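Side-chain contact in proteasome accessory factor B/C (PafBC) (Paenarthrobacter aurescens, PDB 6SJ9), which probably acts as a transcriptional regulator of the bacterial DNA damage response, combining winged helix-turn-helix modules with WYL domains: residues L12-N17 / R28-H33. Sequence-based numbering, arbitrary orientation.
Sequences LLALLN and REKVYH. With K (potassium ion), chain C.
Ala14 of helix 2-17 meets Lys30 and Val31 of helix 24-31 with its single methyl group, which points at the second helix and fits between two quite different side chains. The contact is small, burying 105 Å² in all.

The apolar part is Ala14 CB against Val31 CG2, 4.2 Å apart. Val31 sets its other methyl, CG1, anti to the backbone N (chi1 -172°), which leaves CG2 beside that N and directed at the alanine. A short side chain suits position 14, where the CA atoms of Ala14 and Val31 lie 7.9 Å apart. A branched, compact valine suits the facing position, since it also packs on Asn10 and Arg7, about one and two turns earlier along helix 2-17.

Lys30 contributes differently. Its chain is extended except for a bend at chi3 (51°), and its end lies alongside the alanine: NZ is 3.8 Å from Ala14 CB and CE 4.1 Å from the same methyl. The approach is van der Waals contact with no polar bond, and a long lysine suits this exposed border because it can lay its last methylene, CE, and the ammonium group beside the methyl, the charge itself making the nearest approach.

At the end of helix 2-17, Leu16 O binds the potassium ion at 2.6 Å, together with the carbonyl oxygens of Thr18, Ile81, Lys83 and Ser85. The two helices belong to the N-terminal part of the chain, consistent with its winged helix-turn-helix. With neither hydrogen bond nor salt bridge between the segments, their direct contact rests mainly on close packing, to which the nearby ammonium may add a weak polarisation of the methyl.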
ATOM      1  N   LEU A  12      20.139  11.960 -15.721  1.00 48.61           N
ATOM      2  CA  LEU A  12      20.586  11.257 -14.525  1.00 48.64           C
ATOM      3  C   LEU A  12      20.999   9.822 -14.857  1.00 45.93           C
ATOM      4  O   LEU A  12      22.041   9.342 -14.398  1.00 44.59           O
ATOM      5  CB  LEU A  12      19.480  11.294 -13.460  1.00 43.02           C
ATOM      6  CG  LEU A  12      19.587  10.352 -12.257  1.00 48.30           C
ATOM      7  CD1 LEU A  12      20.835  10.641 -11.442  1.00 43.85           C
ATOM      8  CD2 LEU A  12      18.305  10.439 -11.350  1.00 42.88           C
ATOM      9  N   LEU A  13      20.230   9.140 -15.694  1.00 46.90           N
ATOM     10  CA  LEU A  13      20.579   7.748 -16.007  1.00 48.51           C
ATOM     11  C   LEU A  13      21.841   7.657 -16.853  1.00 47.48           C
ATOM     12  O   LEU A  13      22.685   6.803 -16.605  1.00 47.03           O
ATOM     13  CB  LEU A  13      19.425   7.053 -16.723  1.00 47.07           C
ATOM     14  CG  LEU A  13      18.258   6.918 -15.758  1.00 47.53           C
ATOM     15  CD1 LEU A  13      17.054   6.410 -16.473  1.00 49.17           C
ATOM     16  CD2 LEU A  13      18.664   5.975 -14.631  1.00 43.05           C
ATOM     17  N   ALA A  14      22.013   8.568 -17.811  1.00 48.69           N
ATOM     18  CA  ALA A  14      23.205   8.549 -18.658  1.00 47.99           C
ATOM     19  C   ALA A  14      24.473   8.751 -17.843  1.00 49.28           C
ATOM     20  O   ALA A  14      25.510   8.126 -18.108  1.00 50.98           O
ATOM     21  CB  ALA A  14      23.090   9.647 -19.727  1.00 49.09           C
ATOM     22  N   LEU A  15      24.421   9.651 -16.859  1.00 49.25           N
ATOM     23  CA  LEU A  15      25.609   9.892 -16.060  1.00 51.67           C
ATOM     24  C   LEU A  15      25.851   8.782 -15.059  1.00 50.45           C
ATOM     25  O   LEU A  15      27.014   8.480 -14.745  1.00 51.78           O
ATOM     26  CB  LEU A  15      25.458  11.230 -15.334  1.00 56.84           C
ATOM     27  CG  LEU A  15      25.244  12.442 -16.230  1.00 58.28           C
ATOM     28  CD1 LEU A  15      25.101  13.673 -15.370  1.00 62.01           C
ATOM     29  CD2 LEU A  15      26.414  12.568 -17.194  1.00 60.92           C
ATOM     30  N   LEU A  16      24.777   8.130 -14.608  1.00 47.10           N
ATOM     31  CA  LEU A  16      24.902   7.005 -13.690  1.00 48.25           C
ATOM     32  C   LEU A  16      25.510   5.813 -14.404  1.00 52.63           C
ATOM     33  O   LEU A  16      26.341   5.089 -13.835  1.00 53.44           O
ATOM     34  CB  LEU A  16      23.519   6.672 -13.119  1.00 47.08           C
ATOM     35  CG  LEU A  16      23.275   6.514 -11.624  1.00 50.18           C
ATOM     36  CD1 LEU A  16      24.049   7.471 -10.741  1.00 51.62           C
ATOM     37  CD2 LEU A  16      21.786   6.613 -11.307  1.00 46.16           C
ATOM     38  N   ASN A  17      25.111   5.596 -15.661  1.00 51.78           N
ATOM     39  CA  ASN A  17      25.557   4.404 -16.373  1.00 58.58           C
ATOM     40  C   ASN A  17      27.059   4.412 -16.601  1.00 65.19           C
ATOM     41  O   ASN A  17      27.726   3.396 -16.383  1.00 74.86           O
ATOM     42  CB  ASN A  17      24.783   4.249 -17.670  1.00 62.56           C
ATOM     43  CG  ASN A  17      23.386   3.795 -17.402  1.00 63.68           C
ATOM     44  OD1 ASN A  17      23.149   3.103 -16.413  1.00 64.36           O
ATOM     45  ND2 ASN A  17      22.441   4.211 -18.230  1.00 65.89           N
ATOM     46  N   ARG A  28      24.908  15.533 -25.477  1.00 85.12           N
ATOM     47  CA  ARG A  28      23.988  16.290 -26.319  1.00 93.81           C
ATOM     48  C   ARG A  28      23.193  15.357 -27.223  1.00 98.23           C
ATOM     49  O   ARG A  28      21.967  15.476 -27.330  1.00 98.04           O
ATOM     50  CB  ARG A  28      24.730  17.316 -27.169  1.00 98.44           C
ATOM     51  CG  ARG A  28      23.780  18.059 -28.096  1.00103.39           C
ATOM     52  CD  ARG A  28      24.487  19.060 -28.998  1.00111.13           C
ATOM     53  NE  ARG A  28      23.541  19.732 -29.892  1.00116.06           N
ATOM     54  CZ  ARG A  28      23.883  20.626 -30.815  1.00120.64           C
ATOM     55  NH1 ARG A  28      25.158  20.951 -30.986  1.00122.63           N
ATOM     56  NH2 ARG A  28      22.952  21.185 -31.576  1.00122.55           N
ATOM     57  N   GLU A  29      23.876  14.387 -27.843  1.00101.00           N
ATOM     58  CA  GLU A  29      23.217  13.456 -28.753  1.00102.91           C
ATOM     59  C   GLU A  29      22.276  12.518 -28.010  1.00100.51           C
ATOM     60  O   GLU A  29      21.154  12.263 -28.469  1.00101.28           O
ATOM     61  CB  GLU A  29      24.288  12.636 -29.470  1.00107.75           C
ATOM     62  CG  GLU A  29      25.280  13.460 -30.284  1.00114.02           C
ATOM     63  CD  GLU A  29      26.463  12.627 -30.772  1.00116.94           C
ATOM     64  OE1 GLU A  29      27.372  13.198 -31.413  1.00119.13           O
ATOM     65  OE2 GLU A  29      26.491  11.406 -30.499  1.00116.29           O
ATOM     66  N   LYS A  30      22.702  12.030 -26.841  1.00 98.31           N
ATOM     67  CA  LYS A  30      21.949  11.008 -26.117  1.00 93.64           C
ATOM     68  C   LYS A  30      20.719  11.572 -25.412  1.00 88.48           C
ATOM     69  O   LYS A  30      19.671  10.915 -25.370  1.00 87.77           O
ATOM     70  CB  LYS A  30      22.844  10.308 -25.098  1.00 95.36           C
ATOM     71  CG  LYS A  30      23.832   9.339 -25.685  1.00 97.69           C
ATOM     72  CD  LYS A  30      24.619   8.681 -24.570  1.00100.10           C
ATOM     73  CE  LYS A  30      23.698   8.102 -23.507  1.00 99.61           C
ATOM     74  NZ  LYS A  30      24.471   7.409 -22.441  1.00100.36           N
ATOM     75  N   VAL A  31      20.828  12.771 -24.844  1.00 83.93           N
ATOM     76  CA  VAL A  31      19.785  13.330 -24.002  1.00 81.98           C
ATOM     77  C   VAL A  31      19.118  14.533 -24.649  1.00 84.61           C
ATOM     78  O   VAL A  31      17.893  14.671 -24.592  1.00 84.63           O
ATOM     79  CB  VAL A  31      20.360  13.705 -22.618  1.00 78.44           C
ATOM     80  CG1 VAL A  31      19.245  14.122 -21.652  1.00 73.20           C
ATOM     81  CG2 VAL A  31      21.178  12.546 -22.055  1.00 76.26           C
ATOM     82  N   TYR A  32      19.912  15.411 -25.261  1.00 87.03           N
ATOM     83  CA  TYR A  32      19.451  16.694 -25.772  1.00 91.44           C
ATOM     84  C   TYR A  32      19.265  16.686 -27.287  1.00103.83           C
ATOM     85  O   TYR A  32      19.552  17.688 -27.959  1.00105.47           O
ATOM     86  CB  TYR A  32      20.423  17.797 -25.359  1.00 85.05           C
ATOM     87  CG  TYR A  32      20.578  17.993 -23.862  1.00 79.12           C
ATOM     88  CD1 TYR A  32      21.428  17.186 -23.111  1.00 74.93           C
ATOM     89  CD2 TYR A  32      19.901  19.015 -23.206  1.00 75.82           C
ATOM     90  CE1 TYR A  32      21.576  17.375 -21.756  1.00 71.82           C
ATOM     91  CE2 TYR A  32      20.045  19.208 -21.846  1.00 74.57           C
ATOM     92  CZ  TYR A  32      20.884  18.389 -21.127  1.00 71.50           C
ATOM     93  OH  TYR A  32      21.029  18.595 -19.783  1.00 67.91           O
ATOM     94  N   HIS A  33      18.838  15.552 -27.846  1.00112.28           N
ATOM     95  CA  HIS A  33      18.510  15.514 -29.266  1.00123.88           C
ATOM     96  C   HIS A  33      17.368  16.470 -29.576  1.00132.09           C
ATOM     97  O   HIS A  33      17.315  17.043 -30.670  1.00135.58           O
ATOM     98  CB  HIS A  33      18.156  14.089 -29.707  1.00127.47           C
ATOM     99  CG  HIS A  33      17.321  13.328 -28.716  1.00129.28           C
ATOM    100  ND1 HIS A  33      16.148  13.826 -28.184  1.00129.43           N
ATOM    101  CD2 HIS A  33      17.473  12.088 -28.191  1.00128.37           C
ATOM    102  CE1 HIS A  33      15.628  12.936 -27.358  1.00127.71           C
ATOM    103  NE2 HIS A  33      16.411  11.872 -27.346  1.00127.17           N
TER
HETATM  104  K     K C 701      28.524   5.960 -12.721  1.00 52.89           K